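Local coordinates for histone RNA hairpin-binding protein (Drosophila melanogaster, PDB 4TV0) that binds the stem-loop of histone mRNA and takes part in histone pre-mRNA 3' processing, coupling histone mRNA production to the cell cycle, at residues R14-K17 and Q18-G22; Y54-R57 and A58-M62. The protein carries 2 engineered substitutions. All blocks are in the same frame, centred on the assembly; numbering follows the deposited sequence.

Contact 1 (R14-K17 and Q18-G22). With nucleotides of chain B.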
loop_
_atom_site.group_PDB
_atom_site.type_symbol
_atom_site.label_atom_id
_atom_site.label_comp_id
_atom_site.label_asym_id
_atom_site.label_seq_id
_atom_site.Cartn_x
_atom_site.Cartn_y
_atom_site.Cartn_z
ATOM N N ARG A 14 3.107 -7.330 2.672
ATOM C CA ARG A 14 1.754 -6.908 3.003
ATOM C C ARG A 14 1.409 -5.651 2.210
ATOM O O ARG A 14 0.269 -5.438 1.797
ATOM C CB ARG A 14 1.615 -6.597 4.500
ATOM C CG ARG A 14 0.343 -5.798 4.848
ATOM C CD ARG A 14 0.188 -5.443 6.347
ATOM N NE ARG A 14 1.053 -4.336 6.757
ATOM C CZ ARG A 14 2.128 -4.472 7.532
ATOM N NH1 ARG A 14 2.446 -5.673 7.992
ATOM N NH2 ARG A 14 2.880 -3.415 7.853
ATOM N N ARG A 15 2.392 -4.784 2.032
ATOM C CA ARG A 15 2.121 -3.561 1.315
ATOM C C ARG A 15 1.845 -3.914 -0.149
ATOM O O ARG A 15 0.967 -3.332 -0.787
ATOM C CB ARG A 15 3.272 -2.573 1.453
ATOM C CG ARG A 15 3.347 -1.910 2.814
ATOM C CD ARG A 15 4.524 -0.929 2.841
ATOM N NE ARG A 15 4.657 -0.207 4.101
ATOM C CZ ARG A 15 5.669 0.615 4.365
ATOM N NH1 ARG A 15 6.622 0.835 3.460
ATOM N NH2 ARG A 15 5.721 1.241 5.526
ATOM N N GLN A 16 2.559 -4.907 -0.657
ATOM C CA GLN A 16 2.423 -5.297 -2.044
ATOM C C GLN A 16 1.038 -5.905 -2.249
ATOM O O GLN A 16 0.480 -5.851 -3.341
ATOM C CB GLN A 16 3.533 -6.286 -2.402
ATOM C CG GLN A 16 3.571 -6.709 -3.856
ATOM C CD GLN A 16 3.390 -5.542 -4.814
ATOM O OE1 GLN A 16 4.300 -4.724 -5.012
ATOM N NE2 GLN A 16 2.207 -5.458 -5.418
ATOM N N LYS A 17 0.479 -6.454 -1.174
ATOM C CA LYS A 17 -0.764 -7.197 -1.239
ATOM C C LYS A 17 -1.907 -6.199 -1.306
ATOM O O LYS A 17 -2.804 -6.327 -2.131
ATOM C CB LYS A 17 -0.892 -8.131 -0.021
ATOM C CG LYS A 17 -1.973 -9.216 -0.099
ATOM C CD LYS A 17 -2.274 -9.807 1.286
ATOM C CE LYS A 17 -3.631 -10.522 1.338
ATOM N NZ LYS A 17 -4.234 -10.525 2.718
ATOM N N GLN A 18 -1.860 -5.196 -0.438
ATOM C CA GLN A 18 -2.816 -4.095 -0.481
ATOM C C GLN A 18 -2.855 -3.475 -1.883
ATOM O O GLN A 18 -3.921 -3.145 -2.412
ATOM C CB GLN A 18 -2.416 -3.014 0.522
ATOM C CG GLN A 18 -2.582 -3.380 1.972
ATOM C CD GLN A 18 -1.834 -2.424 2.888
ATOM O OE1 GLN A 18 -0.621 -2.232 2.751
ATOM N NE2 GLN A 18 -2.555 -1.805 3.810
ATOM N N ILE A 19 -1.673 -3.317 -2.467
ATOM C CA ILE A 19 -1.533 -2.785 -3.810
ATOM C C ILE A 19 -2.150 -3.712 -4.836
ATOM O O ILE A 19 -2.969 -3.279 -5.638
ATOM C CB ILE A 19 -0.066 -2.547 -4.157
ATOM C CG1 ILE A 19 0.420 -1.275 -3.467
ATOM C CG2 ILE A 19 0.127 -2.439 -5.660
ATOM C CD1 ILE A 19 1.938 -1.165 -3.429
ATOM N N ASP A 20 -1.764 -4.985 -4.795
ATOM C CA ASP A 20 -2.333 -5.983 -5.690
ATOM C C ASP A 20 -3.847 -5.930 -5.662
ATOM O O ASP A 20 -4.478 -5.786 -6.698
ATOM C CB ASP A 20 -1.833 -7.384 -5.348
ATOM C CG ASP A 20 -0.446 -7.632 -5.868
ATOM O OD1 ASP A 20 0.193 -6.657 -6.321
ATOM O OD2 ASP A 20 0.017 -8.789 -5.833
ATOM N N TYR A 21 -4.417 -6.024 -4.469
ATOM C CA TYR A 21 -5.842 -5.816 -4.280
ATOM C C TYR A 21 -6.344 -4.598 -5.054
ATOM O O TYR A 21 -7.390 -4.657 -5.703
ATOM C CB TYR A 21 -6.169 -5.638 -2.795
ATOM C CG TYR A 21 -6.475 -6.922 -2.059
ATOM C CD1 TYR A 21 -6.039 -8.144 -2.551
ATOM C CD2 TYR A 21 -7.222 -6.909 -0.877
ATOM C CE1 TYR A 21 -6.315 -9.327 -1.877
ATOM C CE2 TYR A 21 -7.519 -8.074 -0.206
ATOM C CZ TYR A 21 -7.059 -9.292 -0.707
ATOM O OH TYR A 21 -7.337 -10.476 -0.042
ATOM N N GLY A 22 -5.598 -3.500 -4.980
ATOM C CA GLY A 22 -5.987 -2.274 -5.655
ATOM C C GLY A 22 -5.998 -2.424 -7.165
ATOM O O GLY A 22 -7.020 -2.273 -7.809
ATOM P P U B 14 -8.993 -12.703 3.828
ATOM O OP1 U B 14 -9.577 -14.057 3.615
ATOM O OP2 U B 14 -7.527 -12.523 3.990
ATOM O "O5'" U B 14 -9.433 -11.749 2.628
ATOM C "C5'" U B 14 -10.737 -11.840 2.057
ATOM C "C4'" U B 14 -11.360 -10.476 1.878
ATOM O "O4'" U B 14 -10.539 -9.688 0.969
ATOM C "C3'" U B 14 -12.785 -10.454 1.308
ATOM O "O3'" U B 14 -13.574 -9.482 1.998
ATOM C "C2'" U B 14 -12.575 -10.015 -0.146
ATOM O "O2'" U B 14 -13.650 -9.305 -0.715
ATOM C "C1'" U B 14 -11.355 -9.116 -0.036
ATOM N N1 U B 14 -10.591 -9.047 -1.285
ATOM C C2 U B 14 -10.398 -7.795 -1.823
ATOM O O2 U B 14 -10.809 -6.798 -1.273
ATOM N N3 U B 14 -9.701 -7.761 -3.000
ATOM C C4 U B 14 -9.196 -8.858 -3.667
ATOM O O4 U B 14 -8.577 -8.694 -4.720
ATOM C C5 U B 14 -9.447 -10.127 -3.049
ATOM C C6 U B 14 -10.134 -10.185 -1.907
#

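Contact 2 (Y54-R57 and A58-M62). Engineered in segment 58-62: Met62 (natural residue Leu). With nucleotides of chain B.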
loop_
_atom_site.group_PDB
_atom_site.type_symbol
_atom_site.label_atom_id
_atom_site.label_comp_id
_atom_site.label_asym_id
_atom_site.label_seq_id
_atom_site.Cartn_x
_atom_site.Cartn_y
_atom_site.Cartn_z
ATOM N N TYR A 54 7.136 4.472 6.652
ATOM C CA TYR A 54 5.876 4.978 7.197
ATOM C C TYR A 54 5.376 4.109 8.312
ATOM O O TYR A 54 5.467 2.881 8.229
ATOM C CB TYR A 54 4.748 4.954 6.156
ATOM C CG TYR A 54 4.920 5.799 4.922
ATOM C CD1 TYR A 54 4.641 7.170 4.939
ATOM C CD2 TYR A 54 5.307 5.217 3.713
ATOM C CE1 TYR A 54 4.792 7.952 3.781
ATOM C CE2 TYR A 54 5.449 5.984 2.553
ATOM C CZ TYR A 54 5.187 7.346 2.594
ATOM O OH TYR A 54 5.327 8.093 1.446
ATOM N N SER A 55 4.775 4.746 9.310
ATOM C CA SER A 55 3.980 4.049 10.311
ATOM C C SER A 55 2.845 3.245 9.645
ATOM O O SER A 55 2.427 3.531 8.519
ATOM C CB SER A 55 3.370 5.066 11.282
ATOM O OG SER A 55 2.194 5.656 10.722
ATOM N N ARG A 56 2.320 2.268 10.373
ATOM C CA ARG A 56 1.228 1.437 9.892
ATOM C C ARG A 56 -0.049 2.233 9.523
ATOM O O ARG A 56 -0.594 2.061 8.426
ATOM C CB ARG A 56 0.933 0.348 10.928
ATOM C CG ARG A 56 -0.149 -0.627 10.543
ATOM C CD ARG A 56 0.139 -1.323 9.238
ATOM N NE ARG A 56 -0.919 -2.279 8.916
ATOM C CZ ARG A 56 -0.882 -3.581 9.188
ATOM N NH1 ARG A 56 0.174 -4.115 9.787
ATOM N NH2 ARG A 56 -1.900 -4.356 8.843
ATOM N N ARG A 57 -0.512 3.100 10.426
ATOM C CA ARG A 57 -1.677 3.953 10.170
ATOM C C ARG A 57 -1.445 4.851 8.959
ATOM O O ARG A 57 -2.363 5.136 8.189
ATOM C CB ARG A 57 -2.008 4.815 11.394
ATOM C CG ARG A 57 -2.200 4.013 12.673
ATOM C CD ARG A 57 -2.379 4.910 13.907
ATOM N NE ARG A 57 -2.987 4.146 14.990
ATOM C CZ ARG A 57 -4.299 3.998 15.145
ATOM N NH1 ARG A 57 -5.135 4.592 14.299
ATOM N NH2 ARG A 57 -4.770 3.264 16.149
ATOM N N ALA A 58 -0.211 5.295 8.792
ATOM C CA ALA A 58 0.119 6.175 7.693
ATOM C C ALA A 58 -0.028 5.473 6.352
ATOM O O ALA A 58 -0.683 5.983 5.445
ATOM C CB ALA A 58 1.508 6.708 7.867
ATOM N N PHE A 59 0.562 4.292 6.216
ATOM C CA PHE A 59 0.454 3.576 4.948
ATOM C C PHE A 59 -0.967 3.082 4.703
ATOM O O PHE A 59 -1.462 3.079 3.571
ATOM C CB PHE A 59 1.402 2.388 4.896
ATOM C CG PHE A 59 1.635 1.882 3.508
ATOM C CD1 PHE A 59 2.603 2.455 2.699
ATOM C CD2 PHE A 59 0.866 0.866 2.989
ATOM C CE1 PHE A 59 2.821 1.997 1.405
ATOM C CE2 PHE A 59 1.084 0.403 1.701
ATOM C CZ PHE A 59 2.061 0.983 0.909
ATOM N N ASP A 60 -1.615 2.650 5.775
ATOM C CA ASP A 60 -2.993 2.219 5.679
ATOM C C ASP A 60 -3.918 3.357 5.225
ATOM O O ASP A 60 -4.842 3.138 4.438
ATOM C CB ASP A 60 -3.458 1.607 7.000
ATOM C CG ASP A 60 -3.137 0.132 7.086
ATOM O OD1 ASP A 60 -2.618 -0.402 6.079
ATOM O OD2 ASP A 60 -3.427 -0.493 8.137
ATOM N N GLY A 61 -3.647 4.564 5.713
ATOM C CA GLY A 61 -4.381 5.746 5.302
ATOM C C GLY A 61 -4.303 6.059 3.814
ATOM O O GLY A 61 -5.317 6.362 3.198
HETATM N N MSE A 62 -3.108 5.987 3.236
HETATM C CA MSE A 62 -2.911 6.281 1.816
HETATM C C MSE A 62 -3.590 5.266 0.903
HETATM O O MSE A 62 -4.090 5.606 -0.160
HETATM C CB MSE A 62 -1.416 6.359 1.483
HETATM C CG MSE A 62 -0.673 7.466 2.205
HETATM SE SE MSE A 62 1.115 7.738 1.485
HETATM C CE MSE A 62 2.003 6.144 2.221
ATOM P P G B 9 1.925 6.725 14.393
ATOM O OP1 G B 9 3.105 7.290 13.694
ATOM O OP2 G B 9 0.758 6.293 13.584
ATOM O "O5'" G B 9 2.318 5.468 15.283
ATOM C "C5'" G B 9 3.569 5.379 15.933
ATOM C "C4'" G B 9 3.675 4.077 16.678
ATOM O "O4'" G B 9 2.685 4.041 17.729
ATOM C "C3'" G B 9 3.385 2.830 15.862
ATOM O "O3'" G B 9 4.492 2.422 15.098
ATOM C "C2'" G B 9 2.966 1.824 16.923
ATOM O "O2'" G B 9 4.088 1.270 17.568
ATOM C "C1'" G B 9 2.225 2.716 17.913
ATOM N N9 G B 9 0.776 2.677 17.664
ATOM C C8 G B 9 0.001 3.599 17.012
ATOM N N7 G B 9 -1.249 3.232 16.959
ATOM C C5 G B 9 -1.293 2.006 17.603
ATOM C C6 G B 9 -2.383 1.134 17.865
ATOM O O6 G B 9 -3.580 1.274 17.555
ATOM N N1 G B 9 -1.945 -0.005 18.555
ATOM C C2 G B 9 -0.641 -0.274 18.948
ATOM N N2 G B 9 -0.416 -1.428 19.603
ATOM N N3 G B 9 0.365 0.543 18.712
ATOM C C4 G B 9 -0.038 1.648 18.043
ATOM P P G B 8 -3.280 8.979 13.363
ATOM O OP1 G B 8 -4.464 8.077 13.479
ATOM O OP2 G B 8 -3.429 10.437 13.129
ATOM O "O5'" G B 8 -2.384 8.756 14.661
ATOM C "C5'" G B 8 -1.236 9.561 14.893
ATOM C "C4'" G B 8 -0.500 9.124 16.133
ATOM O "O4'" G B 8 -1.431 9.029 17.240
ATOM C "C3'" G B 8 0.156 7.751 16.064
ATOM O "O3'" G B 8 1.440 7.820 15.465
ATOM C "C2'" G B 8 0.204 7.323 17.527
ATOM O "O2'" G B 8 1.314 7.928 18.178
ATOM C "C1'" G B 8 -1.080 7.952 18.081
ATOM N N9 G B 8 -2.224 7.019 18.142
ATOM C C8 G B 8 -3.446 7.227 17.548
ATOM N N7 G B 8 -4.307 6.269 17.763
ATOM C C5 G B 8 -3.612 5.368 18.556
ATOM C C6 G B 8 -4.043 4.128 19.097
ATOM O O6 G B 8 -5.149 3.573 18.984
ATOM N N1 G B 8 -3.027 3.534 19.836
ATOM C C2 G B 8 -1.768 4.060 20.031
ATOM N N2 G B 8 -0.947 3.304 20.780
ATOM N N3 G B 8 -1.353 5.223 19.529
ATOM C C4 G B 8 -2.324 5.818 18.808
ATOM P P A B 6 -3.946 14.336 3.786
ATOM O OP1 A B 6 -5.432 14.456 3.843
ATOM O OP2 A B 6 -3.063 15.304 4.489
ATOM O "O5'" A B 6 -3.555 12.916 4.380
ATOM C "C5'" A B 6 -3.886 11.730 3.674
ATOM C "C4'" A B 6 -3.145 10.546 4.225
ATOM O "O4'" A B 6 -1.762 10.572 3.778
ATOM C "C3'" A B 6 -3.033 10.504 5.736
ATOM O "O3'" A B 6 -4.206 10.021 6.355
ATOM C "C2'" A B 6 -1.808 9.624 5.944
ATOM O "O2'" A B 6 -2.132 8.265 5.689
ATOM C "C1'" A B 6 -0.914 10.102 4.808
ATOM N N9 A B 6 -0.022 11.203 5.221
ATOM C C8 A B 6 -0.190 12.541 4.963
ATOM N N7 A B 6 0.764 13.302 5.443
ATOM C C5 A B 6 1.629 12.403 6.051
ATOM C C6 A B 6 2.845 12.578 6.738
ATOM N N6 A B 6 3.415 13.774 6.940
ATOM N N1 A B 6 3.452 11.465 7.230
ATOM C C2 A B 6 2.886 10.267 7.033
ATOM N N3 A B 6 1.754 9.987 6.396
ATOM C C4 A B 6 1.162 11.104 5.925
#

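Contact 1 (R14-K17 and Q18-G22)
Lys17 and Tyr21 meet first through the backbone, where Tyr21 N gives an almost straight hydrogen bond (170°) to Lys17 O at 2.9 Å. From there the tyrosine side chain runs out beside that of Lys17, both pointing the same way. Its CB sits 3.5 Å from Lys17 O; beyond it the ring turns one face to the uracil of U14 of chain B. CG lies near the base N3, CD1 near C4 and O4, CE2 within 3.3 Å of C2, and CZ near C5 and C6, while OH lies near C6 and the sugar O4'. Contacts this even across the ring mean that base and phenol lie nearly parallel. A leucine in its place has no flat ring to lay against the base, and the uracil would probably be left without this cover and freer to turn. All this belongs to helix 9-22 of the RNA-binding domain, where i to i+4 bonds also join Gln18 N to Arg14 O (3.1 Å) and Ile19 N to Arg15 O. The long, flexible Lys17 brings CE to 4.0 Å from Tyr21 OH, on the RNA side. One residue back, Gln16, bent at chi2 (44°), brings NE2 to Asp20 OD1 in a weak hydrogen bond, and its OE1 is bonded to Lys50. Gln18, long enough to cross to helix 56-67 and with N-H to give, offers NE2 to Asp60 OD1.

Contact 2 (Y54-R57 and A58-M62)
Ser55 O accepts from Phe59 N (3.1 Å), Arg56 O from Asp60 N and Arg57 O from Gly61 N, opening helix 56-67 just after an extended Tyr54. Ser55 is the N-cap. With chi1 at 81°, its OG lies between the backbone N and the carbonyl carbon and accepts from Ala58 N at 3.1 Å; a short hydroxyl side chain suits this place because it can reach back to a first-turn amide. The same OG makes a weak bond to OP2 of G9 of chain B. On the flank of the turn Tyr54 receives the engineered Met62, present as selenomethionine, whose CE stands over the ring centre, 3.4 Å from the centroid, in a CH-pi contact. Phe59 CD1, at its ring edge, lies 4.0 Å from Tyr54 CD2. Arg56 brings NE to Asp60 OD2 in a salt bridge of 3.2 Å, meeting the oxygen from above the carboxylate plane while OD2 stays near the guanidinium plane, the two planes standing at 89°; its NH1 and NH2 grip an RNA phosphate, and Asp60 OD1 pairs with Gln18. Arg57 reaches outward, extended from CG to NE, to the major-groove edge of G9 of chain B: NE donates to N7 (2.8 Å) and NH2 to O6 (2.7 Å), while the base of G8 of chain B lies over the guanidinium face. On the helix backbone itself, O2' of A6 of chain B donates to Ala58 O at 2.7 Å, and Gly61, lacking a CB, leaves room for that hydroxyl. Two donors matched to N7 and O6 suit a guanine, since an adenine would offer an amino group in place of O6, so Arg57 probably contributes base selectivity, while Arg56 and the helix N-terminus are likely to favour the RNA backbone's negative charge.

How the contacts relate
Contact 1 closes before contact 2 opens, the first on helix 9-22 and the second at the start of helix 56-67, the two helices of the modelled RNA-binding domain. Their centres lie 13 Å apart, on opposite sides of the centre of the chain, yet they meet directly: Arg15 forms a cation-pi contact with Phe59 and its side chain also touches Tyr54. Contact 1 lies against U14 of chain B, contact 2 reaches A6, G8 and G9 of chain B, and between them Arg14 and Arg56 come together near the RNA backbone. Two helices joined side to side thus give one small domain a continuous surface for the histone mRNA stem-loop.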